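Local coordinates for protein mosquitocidal toxin (Bacillus sphaericus, PDB 2CB4) that probably transfers ADP-ribose from NAD to target proteins, this chain being the catalytic ADP-ribosyltransferase domain of a larger insecticidal toxin, at residues N74-R80 with S125-Y131. The protein carries 1 engineered substitution. Sequence-based numbering, arbitrary orientation.
Sequences NEHRLLR and STTRARY
Leu79 and Thr127 form the hydrogen-bonded pair of an antiparallel ladder in the central sheet of this ADP-ribosyltransferase domain, and side chains carry the pairing past both ends of the ladder. Leu79 N reaches Thr127 O at 2.8 Å, and Thr127 N returns the bond to Leu79 O. Two residues on, past the non-hydrogen-bonded pair Leu78-Arg128, Ala129 N donates almost straight (170°) to Arg77 O.

Toward the two ends, arginine side chains of the strands bond to main-chain carbonyls of the other segment. Arg128 starts out away from the partner segment, but its chain bends at chi3 (66°) and brings NH2 back to Glu75 O at 3.0 Å, on a carbonyl lone pair and within the guanidinium plane. A water accepts from Arg128 NE and lies within hydrogen-bonding distance of the oxygens of Glu75 and Arg77. At the other end, the extended Arg80 chain lets NH1 hydrogen-bond to Ser125 O at 3.1 Å, again in the guanidinium plane; a water joins that NH1 to Ser125 N, while NH2 forms salt bridges with Asp256 and Asp82.

Tyr131 closes the loop end. The Asn74 amide stacks on one ring face, the two planes only 5° apart, with ND2 3.5 Å from Tyr131 CE1 and Asn74 CB making a CH-pi contact. Arg77 crosses the tyrosine side chain at about a right angle, its NH1 giving a weak bond to Tyr131 OH while the arginine shaft runs over Ala129 CB. Salt bridges to Glu155 and Glu137 hold that guanidinium more firmly.

Leu78 packs its CD1 3.7 Å from Thr126 OG1, whose main polar partner is Ile181 of strand 180-184, and both side chains meet Phe183 and Ile156. Strand 78-82 thus lies between strands 123-131 and 150-156, while strand 123-131 pairs in turn with strands 180-184 and 137-138.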
ATOM      1  N   ASN A  74      26.403   3.537 -46.787  1.00 32.60           N
ATOM      2  CA  ASN A  74      26.609   4.858 -46.206  1.00 32.38           C
ATOM      3  C   ASN A  74      25.378   5.729 -46.226  1.00 38.30           C
ATOM      4  O   ASN A  74      25.121   6.504 -45.309  1.00 40.56           O
ATOM      5  CB  ASN A  74      27.737   5.588 -46.922  1.00 28.94           C
ATOM      6  CG  ASN A  74      29.097   4.982 -46.638  1.00 44.24           C
ATOM      7  OD1 ASN A  74      29.228   4.062 -45.833  1.00 36.46           O
ATOM      8  ND2 ASN A  74      30.118   5.507 -47.298  1.00 39.28           N
ATOM      9  N   GLU A  75      24.637   5.608 -47.306  1.00 36.86           N
ATOM     10  CA  GLU A  75      23.460   6.440 -47.487  1.00 37.72           C
ATOM     11  C   GLU A  75      22.336   6.151 -46.496  1.00 39.64           C
ATOM     12  O   GLU A  75      21.524   7.025 -46.217  1.00 40.33           O
ATOM     13  CB  GLU A  75      23.009   6.307 -48.968  1.00 39.83           C
ATOM     14  CG  GLU A  75      21.955   7.300 -49.428  1.00 56.88           C
ATOM     15  CD  GLU A  75      21.084   6.736 -50.543  1.00 96.71           C
ATOM     16  OE1 GLU A  75      21.570   5.874 -51.323  1.00116.45           O
ATOM     17  OE2 GLU A  75      19.901   7.146 -50.616  1.00 85.51           O
ATOM     18  N   HIS A  76      22.317   4.924 -45.929  1.00 32.12           N
ATOM     19  CA  HIS A  76      21.305   4.517 -44.950  1.00 31.42           C
ATOM     20  C   HIS A  76      21.833   4.338 -43.523  1.00 31.29           C
ATOM     21  O   HIS A  76      21.109   3.896 -42.638  1.00 29.29           O
ATOM     22  CB  HIS A  76      20.547   3.257 -45.430  1.00 32.86           C
ATOM     23  CG  HIS A  76      19.748   3.510 -46.662  1.00 37.00           C
ATOM     24  ND1 HIS A  76      20.271   3.337 -47.928  1.00 38.65           N
ATOM     25  CD2 HIS A  76      18.506   4.027 -46.826  1.00 38.73           C
ATOM     26  CE1 HIS A  76      19.368   3.708 -48.819  1.00 37.99           C
ATOM     27  NE2 HIS A  76      18.294   4.137 -48.176  1.00 38.43           N
ATOM     28  N   ARG A  77      23.095   4.703 -43.331  1.00 27.20           N
ATOM     29  CA  ARG A  77      23.771   4.610 -42.055  1.00 27.08           C
ATOM     30  C   ARG A  77      23.291   5.725 -41.117  1.00 32.03           C
ATOM     31  O   ARG A  77      23.430   6.941 -41.414  1.00 31.40           O
ATOM     32  CB  ARG A  77      25.278   4.713 -42.260  1.00 25.04           C
ATOM     33  CG  ARG A  77      26.085   4.466 -40.998  1.00 24.87           C
ATOM     34  CD  ARG A  77      27.530   4.257 -41.350  1.00 24.06           C
ATOM     35  NE  ARG A  77      28.366   4.048 -40.171  1.00 29.17           N
ATOM     36  CZ  ARG A  77      29.151   4.972 -39.633  1.00 42.79           C
ATOM     37  NH1 ARG A  77      29.225   6.182 -40.171  1.00 33.53           N
ATOM     38  NH2 ARG A  77      29.881   4.683 -38.560  1.00 29.85           N
ATOM     39  N   LEU A  78      22.707   5.299 -40.000  1.00 27.39           N
ATOM     40  CA  LEU A  78      22.170   6.231 -38.999  1.00 26.18           C
ATOM     41  C   LEU A  78      22.999   6.189 -37.708  1.00 28.90           C
ATOM     42  O   LEU A  78      23.669   5.193 -37.397  1.00 27.64           O
ATOM     43  CB  LEU A  78      20.709   5.910 -38.692  1.00 25.54           C
ATOM     44  CG  LEU A  78      19.755   5.884 -39.884  1.00 28.66           C
ATOM     45  CD1 LEU A  78      18.411   5.300 -39.442  1.00 27.66           C
ATOM     46  CD2 LEU A  78      19.587   7.324 -40.389  1.00 28.18           C
ATOM     47  N   LEU A  79      22.952   7.289 -36.976  1.00 25.34           N
ATOM     48  CA  LEU A  79      23.692   7.418 -35.730  1.00 24.73           C
ATOM     49  C   LEU A  79      22.793   7.932 -34.629  1.00 28.69           C
ATOM     50  O   LEU A  79      21.864   8.700 -34.864  1.00 28.35           O
ATOM     51  CB  LEU A  79      24.857   8.419 -35.902  1.00 24.32           C
ATOM     52  CG  LEU A  79      25.869   8.191 -37.032  1.00 27.63           C
ATOM     53  CD1 LEU A  79      26.792   9.412 -37.080  1.00 26.98           C
ATOM     54  CD2 LEU A  79      26.666   6.894 -36.784  1.00 25.55           C
ATOM     55  N   ARG A  80      23.108   7.532 -33.409  1.00 25.48           N
ATOM     56  CA  ARG A  80      22.384   8.015 -32.237  1.00 24.06           C
ATOM     57  C   ARG A  80      23.336   8.207 -31.065  1.00 26.97           C
ATOM     58  O   ARG A  80      24.016   7.277 -30.652  1.00 26.65           O
ATOM     59  CB  ARG A  80      21.217   7.114 -31.826  1.00 19.78           C
ATOM     60  CG  ARG A  80      20.600   7.631 -30.574  1.00 20.55           C
ATOM     61  CD  ARG A  80      19.243   7.069 -30.278  1.00 25.72           C
ATOM     62  NE  ARG A  80      18.889   7.417 -28.913  1.00 23.43           N
ATOM     63  CZ  ARG A  80      18.024   8.357 -28.549  1.00 34.51           C
ATOM     64  NH1 ARG A  80      17.344   9.053 -29.446  1.00 26.95           N
ATOM     65  NH2 ARG A  80      17.824   8.577 -27.266  1.00 24.71           N
ATOM     66  N   SER A 125      14.771   9.430 -31.952  1.00 29.43           N
ATOM     67  CA  SER A 125      15.491  10.038 -33.060  1.00 30.60           C
ATOM     68  C   SER A 125      16.811   9.391 -33.393  1.00 34.39           C
ATOM     69  O   SER A 125      17.461   8.799 -32.555  1.00 32.02           O
ATOM     70  CB  SER A 125      15.783  11.523 -32.744  1.00 32.54           C
ATOM     71  OG  SER A 125      14.586  12.247 -32.913  1.00 51.61           O
ATOM     72  N   THR A 126      17.254   9.628 -34.610  1.00 34.03           N
ATOM     73  CA  THR A 126      18.589   9.228 -35.082  1.00 33.32           C
ATOM     74  C   THR A 126      18.988  10.394 -36.014  1.00 33.03           C
ATOM     75  O   THR A 126      18.188  11.216 -36.386  1.00 31.36           O
ATOM     76  CB  THR A 126      18.611   7.853 -35.787  1.00 32.88           C
ATOM     77  OG1 THR A 126      17.799   7.952 -36.952  1.00 38.29           O
ATOM     78  CG2 THR A 126      17.986   6.726 -34.837  1.00 23.24           C
ATOM     79  N   THR A 127      20.265  10.493 -36.344  1.00 27.73           N
ATOM     80  CA  THR A 127      20.762  11.512 -37.234  1.00 27.31           C
ATOM     81  C   THR A 127      21.581  10.755 -38.291  1.00 31.70           C
ATOM     82  O   THR A 127      22.142   9.705 -38.024  1.00 29.38           O
ATOM     83  CB  THR A 127      21.594  12.620 -36.481  1.00 30.38           C
ATOM     84  OG1 THR A 127      21.947  13.667 -37.395  1.00 35.06           O
ATOM     85  CG2 THR A 127      22.877  12.056 -35.872  1.00 22.01           C
ATOM     86  N   ARG A 128      21.635  11.289 -39.499  1.00 30.64           N
ATOM     87  CA  ARG A 128      22.374  10.630 -40.573  1.00 29.74           C
ATOM     88  C   ARG A 128      23.865  10.757 -40.460  1.00 31.16           C
ATOM     89  O   ARG A 128      24.369  11.812 -40.095  1.00 29.55           O
ATOM     90  CB  ARG A 128      21.940  11.184 -41.935  1.00 29.14           C
ATOM     91  CG  ARG A 128      20.423  11.164 -42.173  1.00 37.81           C
ATOM     92  CD  ARG A 128      20.086  11.605 -43.581  1.00 38.85           C
ATOM     93  NE  ARG A 128      20.583  10.652 -44.561  1.00 55.07           N
ATOM     94  CZ  ARG A 128      20.967  10.957 -45.799  1.00 71.86           C
ATOM     95  NH1 ARG A 128      20.911  12.205 -46.227  1.00 69.04           N
ATOM     96  NH2 ARG A 128      21.413  10.004 -46.611  1.00 48.33           N
ATOM     97  N   ALA A 129      24.578   9.681 -40.820  1.00 28.19           N
ATOM     98  CA  ALA A 129      26.032   9.723 -40.872  1.00 28.18           C
ATOM     99  C   ALA A 129      26.347  10.707 -42.051  1.00 34.45           C
ATOM    100  O   ALA A 129      25.590  10.794 -43.034  1.00 33.47           O
ATOM    101  CB  ALA A 129      26.588   8.336 -41.149  1.00 28.16           C
ATOM    102  N   ARG A 130      27.426  11.474 -41.932  1.00 32.75           N
ATOM    103  CA  ARG A 130      27.776  12.454 -42.949  1.00 32.70           C
ATOM    104  C   ARG A 130      29.052  12.105 -43.684  1.00 37.64           C
ATOM    105  O   ARG A 130      30.032  11.654 -43.088  1.00 36.81           O
ATOM    106  CB  ARG A 130      27.925  13.830 -42.330  1.00 31.14           C
ATOM    107  CG  ARG A 130      26.650  14.434 -41.843  1.00 33.14           C
ATOM    108  CD  ARG A 130      27.001  15.719 -41.125  1.00 39.07           C
ATOM    109  NE  ARG A 130      27.114  16.817 -42.070  1.00 39.10           N
ATOM    110  CZ  ARG A 130      28.174  17.608 -42.230  1.00 46.72           C
ATOM    111  NH1 ARG A 130      29.273  17.493 -41.501  1.00 31.46           N
ATOM    112  NH2 ARG A 130      28.108  18.567 -43.130  1.00 31.87           N
ATOM    113  N   TYR A 131      29.031  12.333 -44.995  1.00 35.77           N
ATOM    114  CA  TYR A 131      30.177  12.012 -45.849  1.00 35.17           C
ATOM    115  C   TYR A 131      30.538  13.162 -46.745  1.00 40.67           C
ATOM    116  O   TYR A 131      29.683  13.970 -47.091  1.00 39.57           O
ATOM    117  CB  TYR A 131      29.836  10.769 -46.693  1.00 34.28           C
ATOM    118  CG  TYR A 131      29.640   9.554 -45.824  1.00 33.35           C
ATOM    119  CD1 TYR A 131      30.736   8.764 -45.443  1.00 35.74           C
ATOM    120  CD2 TYR A 131      28.397   9.253 -45.292  1.00 32.70           C
ATOM    121  CE1 TYR A 131      30.578   7.687 -44.585  1.00 36.26           C
ATOM    122  CE2 TYR A 131      28.223   8.159 -44.430  1.00 33.35           C
ATOM    123  CZ  TYR A 131      29.318   7.404 -44.070  1.00 40.16           C
ATOM    124  OH  TYR A 131      29.159   6.330 -43.241  1.00 42.00           O
TER
HETATM  125  O   HOH W   1      24.304   9.003 -44.649  1.00 36.98           O
HETATM  126  O   HOH W   2      21.483   8.118 -43.440  1.00 25.59           O
HETATM  127  O   HOH W   3      14.791  10.583 -29.361  1.00 33.20           O